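Local structure of aspartate--tRNA(Asp/Asn) ligase (1WYD) at residues E120-L123 against D124-Q128. The protein attaches aspartate to both tRNA(Asp) and tRNA(Asn), first activating the amino acid with ATP as aspartyl-adenylate. Residues are numbered along the deposited sequence; the frame is centred on the assembly and turned at random.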
loop_
_atom_site.group_PDB
_atom_site.type_symbol
_atom_site.label_atom_id
_atom_site.label_comp_id
_atom_site.label_asym_id
_atom_site.label_seq_id
_atom_site.Cartn_x
_atom_site.Cartn_y
_atom_site.Cartn_z
ATOM N N GLU B 120 -9.458 24.074 5.811
ATOM C CA GLU B 120 -10.645 23.734 5.026
ATOM C C GLU B 120 -10.201 22.867 3.863
ATOM O O GLU B 120 -10.475 23.127 2.683
ATOM C CB GLU B 120 -11.387 25.011 4.588
ATOM C CG GLU B 120 -11.871 25.869 5.751
ATOM C CD GLU B 120 -12.951 25.187 6.586
ATOM O OE1 GLU B 120 -13.608 24.230 6.106
ATOM O OE2 GLU B 120 -13.163 25.624 7.743
ATOM N N ARG B 121 -9.490 21.816 4.240
ATOM C CA ARG B 121 -8.751 21.011 3.299
ATOM C C ARG B 121 -9.673 20.262 2.341
ATOM O O ARG B 121 -9.392 20.165 1.148
ATOM C CB ARG B 121 -7.844 20.058 4.069
ATOM C CG ARG B 121 -6.956 19.272 3.185
ATOM C CD ARG B 121 -6.193 20.153 2.249
ATOM N NE ARG B 121 -4.881 19.571 2.013
ATOM C CZ ARG B 121 -4.014 20.033 1.133
ATOM N NH1 ARG B 121 -4.293 21.123 0.411
ATOM N NH2 ARG B 121 -2.836 19.436 1.041
ATOM N N VAL B 122 -10.775 19.750 2.874
ATOM C CA VAL B 122 -11.804 19.103 2.068
ATOM C C VAL B 122 -12.326 20.024 0.966
ATOM O O VAL B 122 -12.428 19.633 -0.198
ATOM C CB VAL B 122 -12.928 18.584 2.948
ATOM C CG1 VAL B 122 -14.190 18.278 2.135
ATOM C CG2 VAL B 122 -12.454 17.334 3.666
ATOM N N LEU B 123 -12.624 21.257 1.323
ATOM C CA LEU B 123 -13.078 22.183 0.334
ATOM C C LEU B 123 -11.960 22.450 -0.657
ATOM O O LEU B 123 -12.191 22.514 -1.860
ATOM C CB LEU B 123 -13.590 23.481 0.993
ATOM C CG LEU B 123 -14.911 23.218 1.713
ATOM C CD1 LEU B 123 -15.298 24.394 2.631
ATOM C CD2 LEU B 123 -16.031 22.913 0.734
ATOM N N ASP B 124 -10.746 22.571 -0.151
ATOM C CA ASP B 124 -9.620 22.767 -1.017
ATOM C C ASP B 124 -9.381 21.563 -1.934
ATOM O O ASP B 124 -9.143 21.742 -3.087
ATOM C CB ASP B 124 -8.380 23.060 -0.202
ATOM C CG ASP B 124 -7.200 23.413 -1.069
ATOM O OD1 ASP B 124 -7.275 24.418 -1.835
ATOM O OD2 ASP B 124 -6.149 22.736 -1.035
ATOM N N LEU B 125 -9.456 20.348 -1.401
ATOM C CA LEU B 125 -9.239 19.113 -2.161
ATOM C C LEU B 125 -10.285 18.927 -3.246
ATOM O O LEU B 125 -9.989 18.319 -4.294
ATOM C CB LEU B 125 -9.332 17.904 -1.248
ATOM C CG LEU B 125 -8.061 17.220 -0.746
ATOM C CD1 LEU B 125 -6.767 17.975 -1.052
ATOM C CD2 LEU B 125 -8.238 16.879 0.755
ATOM N N ARG B 126 -11.496 19.447 -2.992
ATOM C CA ARG B 126 -12.568 19.339 -3.985
ATOM C C ARG B 126 -12.301 20.120 -5.280
ATOM O O ARG B 126 -13.000 19.944 -6.252
ATOM C CB ARG B 126 -13.917 19.750 -3.413
ATOM C CG ARG B 126 -14.519 18.739 -2.501
ATOM C CD ARG B 126 -15.870 19.177 -1.937
ATOM N NE ARG B 126 -16.364 18.211 -0.940
ATOM C CZ ARG B 126 -17.312 18.491 -0.019
ATOM N NH1 ARG B 126 -17.907 19.696 0.057
ATOM N NH2 ARG B 126 -17.673 17.556 0.824
ATOM N N ARG B 127 -11.295 20.988 -5.285
ATOM C CA ARG B 127 -11.104 21.826 -6.435
ATOM C C ARG B 127 -10.637 20.912 -7.579
ATOM O O ARG B 127 -9.916 19.934 -7.349
ATOM C CB ARG B 127 -10.062 22.901 -6.161
ATOM C CG ARG B 127 -10.522 24.084 -5.338
ATOM C CD ARG B 127 -9.515 25.222 -5.298
ATOM N NE ARG B 127 -8.316 24.744 -4.613
ATOM C CZ ARG B 127 -7.128 24.487 -5.178
ATOM N NH1 ARG B 127 -6.909 24.688 -6.498
ATOM N NH2 ARG B 127 -6.144 24.034 -4.408
ATOM N N GLN B 128 -11.024 21.247 -8.809
ATOM C CA GLN B 128 -10.656 20.423 -9.983
ATOM C C GLN B 128 -9.193 20.016 -9.940
ATOM O O GLN B 128 -8.866 18.832 -9.969
ATOM C CB GLN B 128 -11.016 21.132 -11.283
ATOM C CG GLN B 128 -12.513 21.082 -11.624
ATOM C CD GLN B 128 -13.084 19.679 -11.547
ATOM O OE1 GLN B 128 -12.869 18.867 -12.452
ATOM N NE2 GLN B 128 -13.814 19.389 -10.480
#
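Asp124 sits between Arg121 and Arg127 in a salt-bridge network that runs from the short helix 121-125 of this class II synthetase to Arg127, the N-cap of helix 128-150. Arg127 grips one oxygen side-on: NH2 lies 2.8 Å from Asp124 OD1 and NE also donates to it, both from the same face of the carboxylate and well above its plane. The other oxygen takes a weak, bent bond, with Arg121 NH1 2.9 Å from Asp124 OD2, although guanidinium and carboxylate are nearly coplanar, 2° apart. Asp124 CG stands anti to its own nitrogen (chi1 -174°), setting the carboxylate between the two guanidinium groups. NE and NH2 of Arg121 are held by the carbonyls of Pro419 and Lys415, tying the helix to the C-terminal part of the chain.

Backbone bonds run from Asp124 N to Glu120 O, at the N-cap, from Leu125 N to Arg121 O, and from Arg126 N to Val122 O at 3.0 Å. Arg126 leads off toward the dimer interface, where NE donates to Gly197 O of the second subunit, while NH1 forms a salt bridge with Glu66 of this chain's OB-fold domain.

Leu125 CD1 lies over one face of the Arg121 guanidinium, and Leu125 CD2 is 3.6 Å from Arg121 CG. Leu123 CD2 approaches Arg126 NH1 obliquely, whereas Val122 CG1 covers a guanidinium face of Arg126, 3.5 Å above its plane and displaced toward the rim.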